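Local coordinates for protein chitinase (Thermococcus chitonophagus, PDB 5XSW) that probably hydrolyses internal glycosidic bonds of chitin as an endochitinase, this chain being the C-terminal part of the protein, with a bound glycan in its helical portion, at residues 427-438 and 455-464; 109-117 and 152-160. One frame throughout, in Å; residues are numbered along the deposited sequence.

Interaction 1: 427-438 and 455-464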
# COMPACT_ATOMS: atom_id res chain seq x y z
N MET A 427 -22.48 -25.79 -4.94
CA MET A 427 -21.18 -25.89 -5.62
C MET A 427 -20.38 -27.09 -5.08
O MET A 427 -19.85 -27.92 -5.85
CB MET A 427 -20.41 -24.54 -5.44
CG MET A 427 -19.07 -24.49 -6.22
SD MET A 427 -18.05 -23.20 -5.45
CE MET A 427 -17.43 -24.13 -4.09
N MET A 428 -20.30 -27.22 -3.77
CA MET A 428 -19.52 -28.28 -3.18
C MET A 428 -20.11 -29.69 -3.47
O MET A 428 -19.36 -30.63 -3.68
CB MET A 428 -19.36 -28.03 -1.66
CG MET A 428 -18.36 -26.87 -1.34
SD MET A 428 -16.75 -27.01 -2.21
CE MET A 428 -16.10 -28.55 -1.61
N ARG A 429 -21.45 -29.83 -3.53
CA ARG A 429 -22.03 -31.12 -4.03
C ARG A 429 -21.52 -31.46 -5.45
O ARG A 429 -21.07 -32.58 -5.72
CB ARG A 429 -23.58 -31.06 -4.02
CG ARG A 429 -24.18 -31.15 -2.61
CD ARG A 429 -25.70 -31.41 -2.60
NE ARG A 429 -26.47 -30.28 -3.13
CZ ARG A 429 -26.78 -29.19 -2.42
NH1 ARG A 429 -26.40 -29.08 -1.14
NH2 ARG A 429 -27.47 -28.22 -2.98
N ASP A 430 -21.57 -30.48 -6.37
CA ASP A 430 -21.03 -30.69 -7.71
C ASP A 430 -19.53 -31.03 -7.72
O ASP A 430 -19.09 -31.92 -8.44
CB ASP A 430 -21.23 -29.45 -8.58
CG ASP A 430 -22.67 -29.31 -9.10
OD1 ASP A 430 -23.53 -30.23 -8.87
OD2 ASP A 430 -22.92 -28.28 -9.75
N VAL A 431 -18.75 -30.31 -6.90
CA VAL A 431 -17.30 -30.59 -6.82
C VAL A 431 -17.06 -32.00 -6.32
O VAL A 431 -16.22 -32.76 -6.84
CB VAL A 431 -16.60 -29.55 -5.87
CG1 VAL A 431 -15.19 -30.02 -5.46
CG2 VAL A 431 -16.60 -28.14 -6.53
N LYS A 432 -17.78 -32.37 -5.26
CA LYS A 432 -17.61 -33.75 -4.75
C LYS A 432 -18.02 -34.82 -5.76
O LYS A 432 -17.33 -35.87 -5.95
CB LYS A 432 -18.41 -33.96 -3.45
CG LYS A 432 -18.16 -35.38 -2.87
CD LYS A 432 -18.52 -35.49 -1.44
CE LYS A 432 -17.96 -36.80 -0.85
NZ LYS A 432 -18.17 -36.74 0.63
N ARG A 433 -19.15 -34.57 -6.44
CA ARG A 433 -19.57 -35.51 -7.50
C ARG A 433 -18.53 -35.60 -8.59
O ARG A 433 -18.18 -36.70 -9.06
CB ARG A 433 -20.93 -35.12 -8.10
CG ARG A 433 -21.41 -36.13 -9.17
CD ARG A 433 -22.81 -35.82 -9.69
NE ARG A 433 -23.20 -36.69 -10.81
CZ ARG A 433 -23.80 -37.87 -10.67
NH1 ARG A 433 -24.10 -38.33 -9.46
NH2 ARG A 433 -24.12 -38.59 -11.74
N ALA A 434 -17.97 -34.44 -8.99
CA ALA A 434 -16.94 -34.50 -10.02
C ALA A 434 -15.69 -35.25 -9.53
O ALA A 434 -15.05 -36.04 -10.25
CB ALA A 434 -16.56 -33.02 -10.50
N TYR A 435 -15.31 -34.96 -8.29
CA TYR A 435 -14.18 -35.70 -7.71
C TYR A 435 -14.43 -37.27 -7.77
O TYR A 435 -13.59 -38.06 -8.22
CB TYR A 435 -13.97 -35.24 -6.26
CG TYR A 435 -13.07 -36.16 -5.51
CD1 TYR A 435 -11.68 -35.95 -5.52
CD2 TYR A 435 -13.58 -37.29 -4.83
CE1 TYR A 435 -10.82 -36.82 -4.88
CE2 TYR A 435 -12.73 -38.17 -4.19
CZ TYR A 435 -11.36 -37.92 -4.22
OH TYR A 435 -10.50 -38.78 -3.57
N ASP A 436 -15.61 -37.66 -7.32
CA ASP A 436 -16.01 -39.10 -7.31
C ASP A 436 -15.90 -39.70 -8.71
O ASP A 436 -15.22 -40.73 -8.89
CB ASP A 436 -17.43 -39.25 -6.74
CG ASP A 436 -17.49 -39.00 -5.25
OD1 ASP A 436 -16.44 -39.22 -4.61
OD2 ASP A 436 -18.57 -38.59 -4.74
N LEU A 437 -16.46 -39.04 -9.73
CA LEU A 437 -16.37 -39.61 -11.08
C LEU A 437 -14.97 -39.66 -11.62
O LEU A 437 -14.55 -40.61 -12.31
CB LEU A 437 -17.27 -38.82 -12.06
CG LEU A 437 -18.73 -38.83 -11.60
CD1 LEU A 437 -19.68 -37.90 -12.43
CD2 LEU A 437 -19.26 -40.30 -11.59
N LEU A 438 -14.22 -38.59 -11.37
CA LEU A 438 -12.85 -38.55 -11.90
C LEU A 438 -11.94 -39.48 -11.16
O LEU A 438 -10.98 -39.99 -11.73
CB LEU A 438 -12.29 -37.09 -11.84
CG LEU A 438 -13.01 -36.11 -12.77
CD1 LEU A 438 -12.49 -34.64 -12.54
CD2 LEU A 438 -12.85 -36.51 -14.24
N THR A 455 -10.27 -29.35 -14.08
CA THR A 455 -11.71 -29.69 -14.32
C THR A 455 -12.51 -29.49 -13.01
O THR A 455 -13.60 -28.91 -13.01
CB THR A 455 -11.82 -31.13 -14.89
OG1 THR A 455 -11.22 -31.15 -16.20
CG2 THR A 455 -13.33 -31.52 -15.05
N ILE A 456 -11.90 -29.86 -11.87
CA ILE A 456 -12.52 -29.61 -10.57
C ILE A 456 -12.74 -28.11 -10.36
O ILE A 456 -13.82 -27.65 -9.93
CB ILE A 456 -11.64 -30.15 -9.41
CG1 ILE A 456 -11.54 -31.69 -9.43
CG2 ILE A 456 -12.16 -29.55 -8.06
CD1 ILE A 456 -12.90 -32.43 -9.04
N LEU A 457 -11.70 -27.32 -10.63
CA LEU A 457 -11.87 -25.85 -10.54
C LEU A 457 -13.02 -25.29 -11.43
O LEU A 457 -13.81 -24.42 -11.00
CB LEU A 457 -10.56 -25.15 -10.92
CG LEU A 457 -9.41 -25.28 -9.85
CD1 LEU A 457 -8.11 -24.57 -10.32
CD2 LEU A 457 -9.88 -24.73 -8.48
N ARG A 458 -13.12 -25.81 -12.64
CA ARG A 458 -14.14 -25.34 -13.59
C ARG A 458 -15.53 -25.70 -13.11
O ARG A 458 -16.46 -24.88 -13.18
CB ARG A 458 -13.89 -25.94 -14.99
CG ARG A 458 -12.72 -25.24 -15.66
CD ARG A 458 -12.28 -25.80 -16.99
NE ARG A 458 -11.00 -25.18 -17.32
CZ ARG A 458 -10.09 -25.73 -18.09
NH1 ARG A 458 -10.30 -26.91 -18.64
NH2 ARG A 458 -8.93 -25.11 -18.27
N VAL A 459 -15.65 -26.91 -12.57
CA VAL A 459 -16.92 -27.28 -11.95
C VAL A 459 -17.25 -26.34 -10.84
O VAL A 459 -18.37 -25.81 -10.80
CB VAL A 459 -16.87 -28.71 -11.43
CG1 VAL A 459 -18.04 -28.97 -10.49
CG2 VAL A 459 -16.90 -29.65 -12.63
N ALA A 460 -16.30 -26.08 -9.95
CA ALA A 460 -16.59 -25.10 -8.88
C ALA A 460 -16.97 -23.75 -9.46
O ALA A 460 -17.91 -23.09 -8.98
CB ALA A 460 -15.36 -24.95 -7.93
N MET A 461 -16.21 -23.30 -10.47
CA MET A 461 -16.40 -21.93 -10.96
C MET A 461 -17.67 -21.70 -11.76
O MET A 461 -18.10 -20.54 -11.95
CB MET A 461 -15.18 -21.50 -11.82
CG MET A 461 -13.93 -21.37 -10.88
SD MET A 461 -12.42 -21.01 -11.79
CE MET A 461 -12.64 -19.27 -12.13
N LYS A 462 -18.30 -22.79 -12.21
CA LYS A 462 -19.63 -22.69 -12.81
C LYS A 462 -20.56 -22.04 -11.81
O LYS A 462 -21.54 -21.44 -12.18
CB LYS A 462 -20.17 -24.09 -13.19
CG LYS A 462 -19.53 -24.72 -14.43
CD LYS A 462 -20.14 -23.98 -15.70
CE LYS A 462 -19.66 -24.54 -17.04
NZ LYS A 462 -20.14 -23.69 -18.20
N HIS A 463 -20.30 -22.17 -10.53
CA HIS A 463 -21.13 -21.54 -9.51
C HIS A 463 -20.67 -20.17 -9.04
O HIS A 463 -21.28 -19.58 -8.20
CB HIS A 463 -21.31 -22.45 -8.31
CG HIS A 463 -21.90 -23.77 -8.62
ND1 HIS A 463 -23.19 -24.10 -8.30
CD2 HIS A 463 -21.39 -24.85 -9.25
CE1 HIS A 463 -23.45 -25.32 -8.70
NE2 HIS A 463 -22.37 -25.80 -9.28
N TRP A 464 -19.56 -19.63 -9.60
CA TRP A 464 -19.05 -18.34 -9.15
C TRP A 464 -19.72 -17.17 -9.89
O TRP A 464 -20.13 -17.30 -11.03
CB TRP A 464 -17.52 -18.30 -9.33
CG TRP A 464 -16.75 -19.19 -8.37
CD1 TRP A 464 -17.24 -20.24 -7.63
CD2 TRP A 464 -15.34 -19.12 -8.08
NE1 TRP A 464 -16.22 -20.82 -6.91
CE2 TRP A 464 -15.05 -20.14 -7.16
CE3 TRP A 464 -14.30 -18.28 -8.53
CZ2 TRP A 464 -13.76 -20.36 -6.65
CZ3 TRP A 464 -13.02 -18.49 -8.03
CH2 TRP A 464 -12.75 -19.53 -7.11

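Interaction 2: 109-117 and 152-160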
# COMPACT_ATOMS: atom_id res chain seq x y z
N SER A 109 -10.47 -3.59 -23.65
CA SER A 109 -9.94 -4.64 -24.53
C SER A 109 -8.99 -5.65 -23.85
O SER A 109 -8.20 -6.36 -24.50
CB SER A 109 -9.22 -3.98 -25.69
OG SER A 109 -8.05 -3.33 -25.24
N ILE A 110 -9.00 -5.69 -22.52
CA ILE A 110 -8.02 -6.53 -21.86
C ILE A 110 -8.23 -7.96 -22.25
O ILE A 110 -9.40 -8.46 -22.31
CB ILE A 110 -8.10 -6.35 -20.30
CG1 ILE A 110 -6.98 -7.16 -19.64
CG2 ILE A 110 -9.47 -6.73 -19.75
CD1 ILE A 110 -6.66 -6.56 -18.16
N ILE A 111 -7.13 -8.63 -22.56
CA ILE A 111 -7.20 -10.03 -22.98
C ILE A 111 -7.03 -11.02 -21.83
O ILE A 111 -5.98 -11.03 -21.16
CB ILE A 111 -6.12 -10.36 -24.04
CG1 ILE A 111 -6.33 -9.49 -25.32
CG2 ILE A 111 -6.12 -11.93 -24.36
CD1 ILE A 111 -5.07 -9.53 -26.21
N TYR A 112 -8.06 -11.83 -21.57
CA TYR A 112 -7.95 -12.91 -20.59
C TYR A 112 -8.22 -14.23 -21.34
O TYR A 112 -9.35 -14.57 -21.57
CB TYR A 112 -8.97 -12.75 -19.45
CG TYR A 112 -8.47 -11.74 -18.42
CD1 TYR A 112 -7.31 -12.01 -17.67
CD2 TYR A 112 -9.13 -10.53 -18.22
CE1 TYR A 112 -6.79 -11.05 -16.72
CE2 TYR A 112 -8.64 -9.58 -17.29
CZ TYR A 112 -7.48 -9.88 -16.53
OH TYR A 112 -7.00 -8.96 -15.62
N PRO A 113 -7.18 -14.97 -21.65
CA PRO A 113 -7.38 -16.12 -22.53
C PRO A 113 -8.24 -17.22 -21.90
O PRO A 113 -8.29 -17.38 -20.68
CB PRO A 113 -5.97 -16.64 -22.76
CG PRO A 113 -5.00 -15.53 -22.22
CD PRO A 113 -5.77 -14.77 -21.22
N THR A 114 -8.92 -17.98 -22.74
CA THR A 114 -9.61 -19.19 -22.30
C THR A 114 -8.64 -20.36 -22.28
O THR A 114 -8.01 -20.69 -23.28
CB THR A 114 -10.82 -19.50 -23.22
OG1 THR A 114 -11.74 -18.45 -23.04
CG2 THR A 114 -11.52 -20.83 -22.80
N ILE A 115 -8.47 -20.97 -21.13
CA ILE A 115 -7.53 -22.08 -21.04
C ILE A 115 -8.26 -23.36 -21.58
O ILE A 115 -7.70 -24.12 -22.36
CB ILE A 115 -7.08 -22.36 -19.58
CG1 ILE A 115 -6.56 -21.07 -18.89
CG2 ILE A 115 -6.08 -23.55 -19.55
CD1 ILE A 115 -5.43 -20.41 -19.66
N GLY A 116 -9.49 -23.57 -21.11
CA GLY A 116 -10.30 -24.72 -21.53
C GLY A 116 -11.70 -24.54 -20.97
O GLY A 116 -11.94 -23.64 -20.18
N GLU A 117 -12.64 -25.40 -21.37
CA GLU A 117 -14.03 -25.26 -20.93
C GLU A 117 -14.63 -26.64 -20.70
O GLU A 117 -14.20 -27.59 -21.34
CB GLU A 117 -14.86 -24.52 -21.99
CG GLU A 117 -14.48 -23.08 -22.21
CD GLU A 117 -15.46 -22.39 -23.15
OE1 GLU A 117 -16.26 -23.10 -23.80
OE2 GLU A 117 -15.45 -21.14 -23.23
N ILE A 152 1.24 -14.30 -18.80
CA ILE A 152 -0.16 -14.67 -19.17
C ILE A 152 -0.13 -15.87 -20.12
O ILE A 152 0.68 -15.88 -21.03
CB ILE A 152 -0.94 -13.48 -19.85
CG1 ILE A 152 -1.09 -12.30 -18.85
CG2 ILE A 152 -2.34 -13.91 -20.40
CD1 ILE A 152 -2.08 -12.63 -17.71
N MET A 153 -1.02 -16.84 -19.91
CA MET A 153 -0.98 -18.08 -20.67
C MET A 153 -1.84 -17.88 -21.94
O MET A 153 -2.96 -18.37 -22.00
CB MET A 153 -1.51 -19.26 -19.84
CG MET A 153 -1.18 -20.65 -20.58
SD MET A 153 0.53 -21.16 -20.33
CE MET A 153 0.45 -22.09 -18.81
N TYR A 154 -1.35 -17.09 -22.90
CA TYR A 154 -2.13 -16.87 -24.14
C TYR A 154 -2.27 -18.18 -24.92
O TYR A 154 -3.26 -18.39 -25.55
CB TYR A 154 -1.45 -15.83 -25.04
CG TYR A 154 -1.35 -14.44 -24.41
CD1 TYR A 154 -2.44 -13.63 -24.37
CD2 TYR A 154 -0.12 -13.98 -23.89
CE1 TYR A 154 -2.33 -12.30 -23.77
CE2 TYR A 154 0.01 -12.65 -23.30
CZ TYR A 154 -1.10 -11.85 -23.26
OH TYR A 154 -1.03 -10.57 -22.72
N ASN A 155 -1.26 -19.04 -24.88
CA ASN A 155 -1.29 -20.30 -25.66
C ASN A 155 -1.02 -21.55 -24.79
O ASN A 155 0.08 -22.09 -24.77
CB ASN A 155 -0.25 -20.21 -26.80
CG ASN A 155 -0.45 -18.96 -27.71
OD1 ASN A 155 0.38 -18.03 -27.72
ND2 ASN A 155 -1.53 -18.95 -28.51
N PRO A 156 -1.99 -21.94 -24.00
CA PRO A 156 -1.83 -23.01 -23.02
C PRO A 156 -1.37 -24.27 -23.73
O PRO A 156 -1.82 -24.57 -24.86
CB PRO A 156 -3.24 -23.17 -22.42
CG PRO A 156 -4.01 -22.04 -22.89
CD PRO A 156 -3.36 -21.42 -24.06
N PRO A 157 -0.44 -24.98 -23.12
CA PRO A 157 0.05 -26.18 -23.80
C PRO A 157 -0.99 -27.31 -23.79
O PRO A 157 -0.82 -28.25 -24.54
CB PRO A 157 1.26 -26.58 -22.98
CG PRO A 157 0.89 -26.12 -21.55
CD PRO A 157 0.21 -24.77 -21.80
N HIS A 158 -2.01 -27.20 -22.95
CA HIS A 158 -3.04 -28.25 -22.86
C HIS A 158 -4.26 -27.60 -22.26
O HIS A 158 -4.14 -26.69 -21.44
CB HIS A 158 -2.55 -29.44 -22.03
CG HIS A 158 -3.38 -30.69 -22.21
ND1 HIS A 158 -4.62 -30.86 -21.64
CD2 HIS A 158 -3.14 -31.81 -22.93
CE1 HIS A 158 -5.12 -32.03 -22.00
NE2 HIS A 158 -4.23 -32.64 -22.76
N PRO A 159 -5.45 -27.99 -22.71
CA PRO A 159 -6.64 -27.35 -22.15
C PRO A 159 -7.14 -27.85 -20.78
O PRO A 159 -7.94 -27.14 -20.14
CB PRO A 159 -7.73 -27.64 -23.20
CG PRO A 159 -7.28 -28.98 -23.80
CD PRO A 159 -5.76 -28.79 -23.93
N THR A 160 -6.75 -29.05 -20.36
CA THR A 160 -7.29 -29.59 -19.10
C THR A 160 -6.15 -30.04 -18.16
O THR A 160 -6.38 -30.22 -16.97
CB THR A 160 -8.28 -30.78 -19.35
OG1 THR A 160 -7.60 -31.82 -20.06
CG2 THR A 160 -9.49 -30.31 -20.14

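Interaction 1: 427-438 and 455-464
H463 lays its imidazole flat against the backbone of M427, whose CA stands 3.6 Å from the ring centroid, almost straight above it, a CH-pi contact. The edge of the same ring turns to D430: H463 NE2 donates to D430 OD2 over 2.6 Å, with the acceptor close to the imidazole plane. OD2 is met on its anti side, 33° out of the carboxylate plane, and the two flat groups stand 60° apart. M427 carries its CG anti to the backbone N (chi1 -175°) and stays extended at the next torsion, which puts SD at the edge of the W464 indole. W464 NE1 makes a weak hydrogen bond to M427 SD (3.3 Å), a Met-aromatic contact in the ring plane. Farther along the nearly antiparallel helices, I456 is a knob in the hole formed by V431, A434, Y435 and L438, its CD1 3.6 Å from Y435 N. V431 CG2 rests on A460 CB at 3.7 Å. The other carboxylate oxygen, D430 OD1, accepts from the backbone N of G125. Gripped at both oxygens, D430 is held against turning, and its nearby negative charge would probably favour a protonated H463; the rest of the seam is apolar packing.

Interaction 2: 109-117 and 152-160
P113 pushes its ring into a hollow made by I152, the M153 carbonyl and Y154, a plain case of shape holding two irregular segments together where neither offers a strand to pair with. P113 CG is the tip of the bump, 3.6 Å from I152 CG2 and 3.5 Å from M153 O, and it also rests obliquely against the Y154 ring. The tyrosine is boxed in further: I152 CG2 lies over the centre of one face, while I111 CG2 meets the ring at its edge, in plane, 3.9 Å from Y154 CE1. The second bump is I115. With CG1 anti to its carbonyl carbon (chi1 -51°), and CG2 consequently beside that carbon, the branched chain spreads so that I115 CD1 enters the dip between M153 CB and P156 CG, 3.9 Å from P156 CG, and CG2 faces P156 CB. An alanine here would remove both of these methyl ends and is likely to leave a gap beside P156 and M153. Beyond I115 the chains close in, backbone against backbone: P159 CA approaches I115 O at 3.4 Å as a CA-H...O contact, and the CA atoms of G116 and P159 are 4.5 Å apart. A side chain at G116 would point into P159 O, so the glycine suits this pinch. The joined loops, one following strand 98-104 and the other following helix 136-139, lie across several helices. I115, M153 and P156 all touch Y196 on helix 186-199, I152 packs on R304 of helix 288-311, and I111 reaches N316 of helix 313-321. The Y154 hydroxyl is hydrogen-bonded to E328 on helix 327-338 and to R304, tying this part of 152-160 to the helical body.

Overall arrangement
Interaction 2 closes before interaction 1 opens, so the two come in series along the chain. Their centres are 20 Å apart, yet they meet directly: R458, on helix 449-461, places NH1 2.8 Å from P159 O in a probable hydrogen bond and packs NH2 against I115 and G116. R458 also forms a salt bridge with E197. Helix 186-199 is therefore common ground, since I115, M153 and P156 of 109-117 and 152-160 rest on it, as do L457, M461 and W464 of 455-464. Interaction 1 joins helices 421-439 and 449-461 late in the chain; interaction 2 ties the loop that follows strand 98-104 to the one after helix 136-139, against that helical body.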